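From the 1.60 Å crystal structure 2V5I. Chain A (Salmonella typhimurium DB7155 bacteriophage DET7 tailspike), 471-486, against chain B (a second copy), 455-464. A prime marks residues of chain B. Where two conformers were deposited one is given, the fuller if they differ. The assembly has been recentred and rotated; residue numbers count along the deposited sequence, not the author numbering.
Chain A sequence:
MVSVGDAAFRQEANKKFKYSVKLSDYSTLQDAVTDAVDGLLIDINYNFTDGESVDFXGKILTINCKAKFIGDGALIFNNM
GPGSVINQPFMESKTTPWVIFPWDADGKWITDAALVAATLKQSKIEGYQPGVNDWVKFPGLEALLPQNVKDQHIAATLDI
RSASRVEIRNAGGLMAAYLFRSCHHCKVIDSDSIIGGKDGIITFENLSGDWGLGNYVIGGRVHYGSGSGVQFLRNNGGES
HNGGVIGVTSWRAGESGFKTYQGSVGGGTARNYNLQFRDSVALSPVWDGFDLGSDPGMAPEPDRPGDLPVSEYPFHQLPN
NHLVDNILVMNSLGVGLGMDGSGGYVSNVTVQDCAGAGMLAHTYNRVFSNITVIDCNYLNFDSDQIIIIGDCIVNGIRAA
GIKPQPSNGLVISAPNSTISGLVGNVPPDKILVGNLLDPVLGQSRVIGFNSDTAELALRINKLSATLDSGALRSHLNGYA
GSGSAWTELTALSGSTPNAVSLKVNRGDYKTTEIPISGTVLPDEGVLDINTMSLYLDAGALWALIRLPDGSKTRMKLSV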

# COMPACT_ATOMS: atom_id res chain seq x y z
N ALA A 471 27.55 1.04 -25.22
CA ALA A 471 26.20 0.50 -25.42
C ALA A 471 26.18 -0.79 -26.22
O ALA A 471 27.10 -1.10 -27.00
CB ALA A 471 25.29 1.54 -26.12
N LEU A 472 25.10 -1.54 -25.99
CA LEU A 472 24.65 -2.62 -26.85
C LEU A 472 23.38 -2.07 -27.50
O LEU A 472 22.45 -1.69 -26.79
CB LEU A 472 24.30 -3.83 -25.99
CG LEU A 472 23.50 -4.93 -26.68
CD1 LEU A 472 24.37 -5.57 -27.68
CD2 LEU A 472 22.96 -5.97 -25.61
N ARG A 473 23.36 -1.95 -28.83
CA ARG A 473 22.25 -1.30 -29.52
C ARG A 473 21.83 -2.13 -30.72
O ARG A 473 22.66 -2.75 -31.40
CB ARG A 473 22.73 0.08 -30.02
CG ARG A 473 23.45 0.97 -29.05
CD ARG A 473 23.58 2.44 -29.59
NE ARG A 473 22.27 3.10 -29.54
CZ ARG A 473 21.93 4.20 -30.22
NH1 ARG A 473 22.79 4.82 -31.03
NH2 ARG A 473 20.70 4.70 -30.09
N SER A 474 20.53 -2.20 -30.95
CA SER A 474 19.95 -2.81 -32.15
C SER A 474 19.28 -1.70 -32.99
O SER A 474 18.63 -0.80 -32.46
CB SER A 474 18.91 -3.84 -31.71
OG SER A 474 18.34 -4.45 -32.85
N HIS A 475 19.41 -1.80 -34.32
CA HIS A 475 18.94 -0.76 -35.26
C HIS A 475 18.18 -1.50 -36.35
O HIS A 475 18.65 -2.53 -36.85
CB HIS A 475 20.13 -0.13 -35.95
CG HIS A 475 21.06 0.64 -35.08
ND1 HIS A 475 21.06 2.02 -35.06
CD2 HIS A 475 22.10 0.25 -34.30
CE1 HIS A 475 22.03 2.43 -34.24
NE2 HIS A 475 22.66 1.37 -33.76
N LEU A 476 17.03 -0.99 -36.77
CA LEU A 476 16.39 -1.63 -37.91
C LEU A 476 17.14 -1.41 -39.22
O LEU A 476 17.79 -0.36 -39.40
CB LEU A 476 14.92 -1.24 -37.99
CG LEU A 476 14.50 0.16 -38.32
CD1 LEU A 476 14.71 0.53 -39.81
CD2 LEU A 476 13.01 0.35 -37.93
N ASN A 477 17.14 -2.43 -40.08
CA ASN A 477 17.62 -2.30 -41.46
C ASN A 477 16.48 -1.84 -42.38
O ASN A 477 15.50 -2.58 -42.54
CB ASN A 477 18.26 -3.62 -41.95
CG ASN A 477 19.70 -3.78 -41.49
OD1 ASN A 477 20.52 -2.87 -41.63
ND2 ASN A 477 20.05 -5.02 -41.06
N GLY A 478 16.59 -0.62 -42.89
CA GLY A 478 15.70 -0.18 -43.97
C GLY A 478 14.40 0.42 -43.49
O GLY A 478 14.24 1.66 -43.43
N TYR A 479 13.46 -0.43 -43.13
CA TYR A 479 12.08 0.01 -42.99
C TYR A 479 11.28 -0.96 -42.11
O TYR A 479 11.62 -2.15 -41.96
CB TYR A 479 11.46 0.09 -44.42
CG TYR A 479 11.63 -1.17 -45.23
CD1 TYR A 479 12.75 -1.37 -46.01
CD2 TYR A 479 10.66 -2.18 -45.25
CE1 TYR A 479 12.91 -2.52 -46.75
CE2 TYR A 479 10.84 -3.33 -45.96
CZ TYR A 479 11.96 -3.48 -46.74
OH TYR A 479 12.17 -4.63 -47.50
N ALA A 480 10.18 -0.46 -41.57
CA ALA A 480 9.25 -1.30 -40.79
C ALA A 480 8.85 -2.50 -41.58
O ALA A 480 8.48 -2.37 -42.77
CB ALA A 480 8.03 -0.47 -40.42
N GLY A 481 8.99 -3.69 -41.00
CA GLY A 481 8.63 -4.93 -41.66
C GLY A 481 9.67 -5.58 -42.56
O GLY A 481 9.40 -6.58 -43.24
N SER A 482 10.90 -5.06 -42.55
CA SER A 482 11.94 -5.59 -43.41
C SER A 482 12.43 -6.97 -43.02
O SER A 482 13.09 -7.64 -43.81
CB SER A 482 13.16 -4.69 -43.43
OG SER A 482 13.87 -4.79 -42.17
N GLY A 483 12.20 -7.35 -41.76
CA GLY A 483 12.68 -8.65 -41.27
C GLY A 483 14.19 -8.71 -40.95
O GLY A 483 14.74 -9.78 -40.85
N SER A 484 14.80 -7.55 -40.81
CA SER A 484 16.26 -7.43 -40.66
C SER A 484 16.65 -6.26 -39.75
O SER A 484 16.05 -5.15 -39.81
CB SER A 484 16.91 -7.24 -42.04
OG SER A 484 18.28 -7.03 -41.97
N ALA A 485 17.65 -6.53 -38.89
CA ALA A 485 18.23 -5.53 -37.98
C ALA A 485 19.74 -5.74 -37.86
O ALA A 485 20.29 -6.79 -38.29
CB ALA A 485 17.58 -5.60 -36.60
N TRP A 486 20.41 -4.75 -37.28
CA TRP A 486 21.83 -4.87 -36.98
C TRP A 486 22.13 -4.54 -35.53
O TRP A 486 21.48 -3.66 -34.97
CB TRP A 486 22.70 -4.06 -37.92
CG TRP A 486 22.54 -2.58 -37.97
CD1 TRP A 486 21.69 -1.90 -38.75
CD2 TRP A 486 23.44 -1.60 -37.42
NE1 TRP A 486 21.92 -0.55 -38.67
CE2 TRP A 486 22.97 -0.33 -37.82
CE3 TRP A 486 24.53 -1.68 -36.56
CZ2 TRP A 486 23.63 0.85 -37.48
CZ3 TRP A 486 25.17 -0.51 -36.21
CH2 TRP A 486 24.70 0.75 -36.65
N GLU B 455 19.77 -14.63 -21.30
CA GLU B 455 19.82 -13.62 -22.38
C GLU B 455 19.26 -12.26 -22.00
O GLU B 455 18.40 -12.16 -21.14
CB GLU B 455 19.04 -14.09 -23.62
CG GLU B 455 17.55 -13.77 -23.60
CD GLU B 455 16.79 -14.29 -24.84
OE1 GLU B 455 17.45 -14.70 -25.83
OE2 GLU B 455 15.53 -14.28 -24.81
N LEU B 456 19.75 -11.26 -22.73
CA LEU B 456 19.14 -9.94 -22.82
C LEU B 456 18.82 -9.75 -24.30
O LEU B 456 19.73 -9.54 -25.13
CB LEU B 456 20.07 -8.83 -22.38
CG LEU B 456 19.40 -7.45 -22.47
CD1 LEU B 456 18.43 -7.24 -21.32
CD2 LEU B 456 20.40 -6.41 -22.54
N ALA B 457 17.57 -9.93 -24.62
CA ALA B 457 17.06 -9.72 -25.99
C ALA B 457 16.75 -8.24 -26.23
O ALA B 457 16.51 -7.49 -25.29
CB ALA B 457 15.84 -10.54 -26.19
N LEU B 458 16.75 -7.86 -27.51
CA LEU B 458 16.40 -6.52 -27.93
C LEU B 458 15.26 -6.67 -28.95
O LEU B 458 15.23 -7.59 -29.75
CB LEU B 458 17.58 -5.82 -28.60
CG LEU B 458 18.77 -5.68 -27.67
CD1 LEU B 458 19.84 -6.47 -28.29
CD2 LEU B 458 19.22 -4.24 -27.57
N ARG B 459 14.31 -5.76 -28.87
CA ARG B 459 13.19 -5.73 -29.81
C ARG B 459 12.84 -4.28 -30.17
O ARG B 459 12.78 -3.40 -29.34
CB ARG B 459 11.96 -6.44 -29.23
CG ARG B 459 10.87 -6.63 -30.24
CD ARG B 459 9.66 -7.46 -29.74
NE ARG B 459 10.07 -8.82 -29.45
CZ ARG B 459 9.20 -9.82 -29.24
NH1 ARG B 459 7.92 -9.59 -29.29
NH2 ARG B 459 9.64 -11.03 -28.95
N ILE B 460 12.64 -4.06 -31.46
CA ILE B 460 12.30 -2.74 -31.97
C ILE B 460 10.86 -2.82 -32.46
O ILE B 460 10.60 -3.41 -33.53
CB ILE B 460 13.21 -2.34 -33.18
CG1 ILE B 460 14.69 -2.44 -32.80
CG2 ILE B 460 12.88 -0.91 -33.62
CD1 ILE B 460 15.69 -2.30 -33.93
N ASN B 461 9.92 -2.25 -31.72
CA ASN B 461 8.50 -2.45 -32.02
C ASN B 461 8.11 -2.05 -33.45
O ASN B 461 7.30 -2.73 -34.08
CB ASN B 461 7.64 -1.72 -30.98
CG ASN B 461 6.17 -1.92 -31.20
OD1 ASN B 461 5.54 -1.05 -31.81
ND2 ASN B 461 5.62 -3.06 -30.78
N LYS B 462 8.68 -0.93 -33.90
CA LYS B 462 8.41 -0.41 -35.28
C LYS B 462 8.80 -1.44 -36.33
O LYS B 462 8.13 -1.57 -37.38
CB LYS B 462 9.20 0.87 -35.50
CG LYS B 462 9.11 1.46 -36.93
CD LYS B 462 9.87 2.77 -36.95
CE LYS B 462 10.01 3.29 -38.39
NZ LYS B 462 10.58 4.67 -38.44
N LEU B 463 9.90 -2.13 -36.11
CA LEU B 463 10.43 -3.09 -37.08
C LEU B 463 9.54 -4.32 -37.09
O LEU B 463 9.13 -4.80 -38.15
CB LEU B 463 11.87 -3.49 -36.73
CG LEU B 463 12.45 -4.68 -37.49
CD1 LEU B 463 12.47 -4.35 -39.04
CD2 LEU B 463 13.85 -5.06 -37.05
N SER B 464 9.25 -4.82 -35.90
CA SER B 464 8.40 -5.98 -35.72
C SER B 464 7.92 -6.05 -34.31
O SER B 464 8.72 -6.02 -33.38
CB SER B 464 9.18 -7.27 -35.95
OG SER B 464 8.31 -8.40 -35.72
O HOH W 1 10.28 -6.99 -39.68

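A single backbone carbonyl, Leu463′ O, carries all the polar bonding between the two stretches. It accepts a hydrogen bond from Gly481 N (N to O, 3.1 Å) and another from water 1, which lies 2.9 Å from Leu463′ O and in turn accepts from Gly483 N, also at 2.9 Å. Gly481 lies in a type II turn from Tyr479 to Ser482, closed by Ser482 N to Tyr479 O at 3.1 Å; Gly483 follows the turn. Gly481 suits its place there: at its backbone angles a CB would be jammed against the preceding carbonyl oxygen. Ser482 OG braces the loop by donating to Asn477 O (2.8 Å).

Leu463′ is buried and has the largest area covered of any residue here; its side chain ends among loop and strand atoms. Its CD1 lies 3.5 Å from Ser482 OG, while its CD2 packs 3.8 Å from Ala485 CB, a methyl whose apolar surface suits the leucine.

Much of the rest is packing between two strands at 32°. Alternation turns Leu472, Ser474 and Leu476 toward Leu456′, Leu458′ and Ile460′. Leu472 CD2 meets Leu456′ CD2 at 4.0 Å; compact Ser474 brings its CB within 3.9 Å of Leu458′ CB. Ile460′, extended by its t chi2, reaches Leu476 N with CD1 at 3.4 Å. Leu476 also packs against Leu463′ and the extended, all-t Lys462′ chain.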